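Local coordinates for alkylhalidase CmlS (Streptomyces venezuelae, PDB 3I3L), which is a flavin-dependent halogenase of chloramphenicol biosynthesis that carries a covalently bound FAD, at residues F476-G481 with G562-Y567; L510-Y515 with V556-A561. One frame throughout, in Å; residues are numbered along the deposited sequence.

Contact 1: residues F476-G481 with G562-Y567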
# COMPACT_ATOMS: atom_id res chain seq x y z
N PHE A 476 32.42 -9.39 -0.94
CA PHE A 476 31.45 -8.46 -0.33
C PHE A 476 32.17 -7.45 0.54
O PHE A 476 33.10 -7.82 1.25
CB PHE A 476 30.41 -9.18 0.58
CG PHE A 476 29.24 -9.79 -0.15
CD1 PHE A 476 28.36 -9.00 -0.86
CD2 PHE A 476 29.00 -11.17 -0.09
CE1 PHE A 476 27.25 -9.54 -1.50
CE2 PHE A 476 27.91 -11.74 -0.74
CZ PHE A 476 27.02 -10.91 -1.45
N LYS A 477 31.69 -6.21 0.55
CA LYS A 477 32.08 -5.20 1.56
C LYS A 477 30.91 -4.78 2.47
O LYS A 477 29.73 -4.69 2.03
CB LYS A 477 32.58 -3.94 0.86
CG LYS A 477 33.79 -4.17 -0.05
CD LYS A 477 34.27 -2.76 -0.56
CE LYS A 477 35.54 -2.85 -1.39
NZ LYS A 477 35.62 -1.67 -2.31
N TRP A 478 31.21 -4.53 3.72
CA TRP A 478 30.20 -4.07 4.66
C TRP A 478 30.32 -2.55 4.79
O TRP A 478 31.43 -2.00 4.64
CB TRP A 478 30.41 -4.74 6.01
CG TRP A 478 29.45 -4.44 7.09
CD1 TRP A 478 29.65 -3.60 8.16
CD2 TRP A 478 28.13 -5.01 7.28
NE1 TRP A 478 28.54 -3.61 8.97
CE2 TRP A 478 27.61 -4.47 8.45
CE3 TRP A 478 27.38 -5.93 6.57
CZ2 TRP A 478 26.34 -4.81 8.93
CZ3 TRP A 478 26.13 -6.28 7.03
CH2 TRP A 478 25.62 -5.73 8.21
N THR A 479 29.20 -1.89 5.06
CA THR A 479 29.17 -0.42 5.17
C THR A 479 29.38 -0.06 6.64
O THR A 479 28.54 -0.38 7.50
CB THR A 479 27.84 0.20 4.64
OG1 THR A 479 27.60 -0.24 3.29
CG2 THR A 479 27.91 1.74 4.65
N GLY A 480 30.51 0.60 6.92
CA GLY A 480 30.98 0.81 8.30
C GLY A 480 31.96 -0.29 8.67
O GLY A 480 32.26 -1.20 7.87
N GLY A 481 32.48 -0.25 9.89
CA GLY A 481 33.44 -1.29 10.33
C GLY A 481 32.85 -2.19 11.39
O GLY A 481 33.50 -3.13 11.89
N GLY A 562 21.73 -1.22 1.44
CA GLY A 562 23.02 -0.57 1.32
C GLY A 562 24.04 -1.01 2.36
O GLY A 562 25.11 -0.42 2.47
N LEU A 563 23.73 -2.05 3.12
CA LEU A 563 24.68 -2.66 4.04
C LEU A 563 25.72 -3.59 3.38
O LEU A 563 26.82 -3.67 3.88
CB LEU A 563 23.95 -3.38 5.19
CG LEU A 563 23.26 -2.47 6.21
CD1 LEU A 563 22.12 -3.16 6.91
CD2 LEU A 563 24.27 -1.92 7.22
N LEU A 564 25.36 -4.31 2.32
CA LEU A 564 26.33 -5.07 1.51
C LEU A 564 26.50 -4.51 0.10
O LEU A 564 25.52 -4.16 -0.60
CB LEU A 564 25.92 -6.56 1.37
CG LEU A 564 26.01 -7.55 2.52
CD1 LEU A 564 25.33 -8.82 2.16
CD2 LEU A 564 27.47 -7.77 2.87
N THR A 565 27.77 -4.47 -0.33
CA THR A 565 28.09 -4.18 -1.71
C THR A 565 28.86 -5.37 -2.31
O THR A 565 29.81 -5.85 -1.72
CB THR A 565 29.01 -2.99 -1.78
OG1 THR A 565 28.58 -2.00 -0.86
CG2 THR A 565 29.04 -2.43 -3.21
N GLY A 566 28.48 -5.78 -3.50
CA GLY A 566 29.05 -6.94 -4.11
C GLY A 566 29.94 -6.64 -5.27
O GLY A 566 29.69 -5.71 -6.03
N TYR A 567 31.00 -7.42 -5.41
CA TYR A 567 31.94 -7.20 -6.48
C TYR A 567 32.21 -8.50 -7.23
O TYR A 567 32.28 -9.57 -6.62
CB TYR A 567 33.23 -6.61 -5.90
CG TYR A 567 33.05 -5.23 -5.35
CD1 TYR A 567 33.14 -4.11 -6.19
CD2 TYR A 567 32.73 -5.03 -4.00
CE1 TYR A 567 32.97 -2.81 -5.66
CE2 TYR A 567 32.55 -3.73 -3.48
CZ TYR A 567 32.68 -2.64 -4.31
OH TYR A 567 32.51 -1.39 -3.78
O HOH W 1 29.25 -2.08 1.60

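Contact 2: residues L510-Y515 with V556-A561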
# COMPACT_ATOMS: atom_id res chain seq x y z
N LEU A 510 22.16 2.39 10.05
CA LEU A 510 21.60 1.69 8.85
C LEU A 510 21.22 0.28 9.21
O LEU A 510 21.98 -0.42 9.90
CB LEU A 510 22.59 1.60 7.71
CG LEU A 510 22.47 2.43 6.45
CD1 LEU A 510 23.47 1.90 5.41
CD2 LEU A 510 21.06 2.45 5.91
N ASP A 511 20.06 -0.16 8.75
CA ASP A 511 19.62 -1.48 9.12
C ASP A 511 18.86 -2.20 8.02
O ASP A 511 18.62 -1.65 6.93
CB ASP A 511 18.80 -1.44 10.41
CG ASP A 511 17.49 -0.63 10.27
OD1 ASP A 511 16.89 -0.36 11.35
OD2 ASP A 511 17.07 -0.24 9.14
N MET A 512 18.54 -3.44 8.33
CA MET A 512 17.70 -4.30 7.51
C MET A 512 16.79 -4.92 8.53
O MET A 512 17.18 -5.83 9.27
CB MET A 512 18.52 -5.37 6.77
CG MET A 512 17.71 -6.29 5.78
SD MET A 512 17.15 -7.78 6.55
CE MET A 512 18.61 -8.75 6.83
N ALA A 513 15.58 -4.38 8.60
CA ALA A 513 14.64 -4.70 9.69
C ALA A 513 13.74 -5.91 9.41
O ALA A 513 13.08 -6.40 10.31
CB ALA A 513 13.77 -3.48 10.03
N GLN A 514 13.76 -6.40 8.16
CA GLN A 514 12.85 -7.49 7.73
C GLN A 514 13.15 -8.86 8.32
O GLN A 514 12.31 -9.75 8.19
CB GLN A 514 12.77 -7.57 6.21
CG GLN A 514 12.45 -6.24 5.53
CD GLN A 514 13.67 -5.34 5.34
OE1 GLN A 514 14.72 -5.57 5.93
NE2 GLN A 514 13.52 -4.30 4.52
N TYR A 515 14.32 -9.06 8.94
CA TYR A 515 14.69 -10.36 9.53
C TYR A 515 15.30 -10.25 10.93
O TYR A 515 16.12 -9.40 11.19
CB TYR A 515 15.59 -11.18 8.59
CG TYR A 515 14.92 -11.52 7.29
CD1 TYR A 515 14.04 -12.60 7.19
CD2 TYR A 515 15.08 -10.70 6.17
CE1 TYR A 515 13.35 -12.88 5.99
CE2 TYR A 515 14.41 -10.96 4.97
CZ TYR A 515 13.54 -12.05 4.89
OH TYR A 515 12.91 -12.30 3.70
N VAL A 556 19.91 -10.40 -0.33
CA VAL A 556 19.29 -9.40 -1.22
C VAL A 556 18.81 -8.17 -0.43
O VAL A 556 18.99 -7.01 -0.84
CB VAL A 556 18.14 -10.00 -2.11
CG1 VAL A 556 17.37 -8.91 -2.82
CG2 VAL A 556 18.72 -10.97 -3.16
N ARG A 557 18.18 -8.43 0.71
CA ARG A 557 17.71 -7.31 1.52
C ARG A 557 18.88 -6.47 2.04
O ARG A 557 18.81 -5.26 2.02
CB ARG A 557 16.82 -7.78 2.67
CG ARG A 557 15.36 -8.06 2.25
CD ARG A 557 14.86 -6.92 1.34
NE ARG A 557 13.59 -7.21 0.67
CZ ARG A 557 13.45 -7.80 -0.53
NH1 ARG A 557 12.24 -7.98 -1.04
NH2 ARG A 557 14.50 -8.21 -1.23
N LEU A 558 19.97 -7.11 2.45
CA LEU A 558 21.17 -6.36 2.90
C LEU A 558 21.78 -5.55 1.79
O LEU A 558 22.34 -4.47 2.02
CB LEU A 558 22.21 -7.27 3.57
CG LEU A 558 21.81 -7.76 4.95
CD1 LEU A 558 22.54 -9.07 5.33
CD2 LEU A 558 22.00 -6.64 6.02
N MET A 559 21.67 -6.05 0.57
CA MET A 559 22.17 -5.31 -0.56
C MET A 559 21.28 -4.08 -0.77
O MET A 559 21.80 -2.97 -0.85
CB MET A 559 22.31 -6.19 -1.82
CG MET A 559 23.52 -7.20 -1.74
SD MET A 559 23.76 -8.38 -3.06
CE MET A 559 24.39 -7.36 -4.28
N GLU A 560 19.95 -4.28 -0.84
CA GLU A 560 18.99 -3.17 -1.02
C GLU A 560 19.07 -2.13 0.13
O GLU A 560 18.86 -0.95 -0.09
CB GLU A 560 17.54 -3.66 -1.12
CG GLU A 560 17.17 -4.22 -2.47
CD GLU A 560 16.04 -5.27 -2.40
OE1 GLU A 560 15.59 -5.64 -1.28
OE2 GLU A 560 15.62 -5.75 -3.49
N ALA A 561 19.39 -2.60 1.34
CA ALA A 561 19.57 -1.72 2.49
C ALA A 561 20.86 -0.93 2.42
O ALA A 561 21.07 -0.05 3.25
CB ALA A 561 19.53 -2.51 3.76

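Contact 1: residues F476-G481 with G562-Y567
The carbonyl O of Gly562 accepts the hydroxyl of Thr479 at 2.6 Å from its OG1, in the carbonyl plane. Gly562 itself closes helix 551-560 with a Schellman motif, so this short bond ties the helix exit to the residue just after strand 473-478. One residue later the geometry is poorer: Thr479 N reaches Leu563 O at 3.2 Å with an N-H...O angle of 139°, and the donor is tilted off the carbonyl plane. The Leu563 side chain lies beside the indole of Trp478, its CD2 over one face toward the rim and 3.9 Å from CZ2. Trp478 has CG anti to the backbone N (chi1 -178°), which brings the ring alongside Leu563, and its NE1 is tied to Lys482 O. Leu564 lies between Phe476 and Trp478 and touches both: its CD2 meets the indole edge 4.1 Å from Trp478 CE3, while CD1 sits over one face of the Phe476 ring. Thr565 and Lys477 form the hydrogen-bonded pair, with Lys477 N to Thr565 O 3.0 Å and Thr565 N to Lys477 O 3.1 Å, both close to linear. A water joins Thr565 OG1, Lys477 O and Thr479 OG1. At Gly566 the bare CA lies 3.9 Å from CD1 of Phe476. Tyr567 is crossed at about a right angle by the extended Lys477 chain, whose CD lies 3.5 Å from CE2 of the ring; the NZ to OH bond is weak. The axes of strands 476-478 and 564-567 lie at 156°, so they are antiparallel with a modest twist. Phe476, Trp478 and Leu564 share the face packed on helices 519-531, 535-543 and 551-560: a three-stranded antiparallel sheet with three helices on one face, somewhat reminiscent of a winged-helix arrangement.

Contact 2: residues L510-Y515 with V556-A561
A short, weakly bonded edge strand, Asp511-Met512, packs against the last turns of helix 551-560 and the residue after it, touching Arg557, Leu558 and Ala561. Met512 is the main link. With CG anti to the backbone N (chi1 -176°) its side chain heads for the helix, and bends further out fold it over the helix surface: CG rests 3.6 Å from CB of Arg557, CB lies 3.8 Å from CD2 of Leu558, and the terminal CE meets CG of Leu558 at 3.8 Å. The Met512 side chain crosses those of Arg557 and Leu558 at about a right angle. Ala561 marks the end of the contact nearest the helix exit; its CB approaches the carbonyl O of Asp511 at 3.4 Å, placing the strand backbone directly against the methyl group. The CB of Asp511 points away from the helix, and its carboxylate pairs with Arg361 and Lys486. Leu510, its CB pointing toward the helix end, brings CD2 to 3.7 Å from Ala561 O. At the other end, the edge of the Tyr515 ring meets the aliphatic part of Arg557, CE2 to CG 4.1 Å, with Met512 SD also in the ring plane at the edge. Arg557 turns its guanidinium along its own helix, where NH2 forms a salt bridge to Glu560 OE1 at 2.8 Å; the ring and guanidinium planes stand 70° apart, which rules out a flat stack. The two segments meet by van der Waals contact of side-chain carbons and a thioether with carbons, backbone carbonyls and a ring edge, as is typical of a helix packed on the edge strand of a small antiparallel sheet.

Overall arrangement
From the N terminus, the chain first builds the FAD-binding part and several helices, then enters strand 473-478 and the hairpin 483-491 and 498-506, whose sheet is completed by 511-512. Three helices follow, the last being 551-560, and strand 564-568 comes directly after it. Contact 1 closes the outer loop, with 80 residues between its segments; contact 2, with 40 between, is nested wholly inside it. Their centres lie 11 Å apart, and they meet where the helix hands over to the strand: Leu564 N probably bonds to Leu558 O at 3.0 Å, and Leu563 CD1 packs on Leu558 CD2 and Asp511. Helix 551-560 thereby joins the two three-stranded sheets of the C-terminal domain.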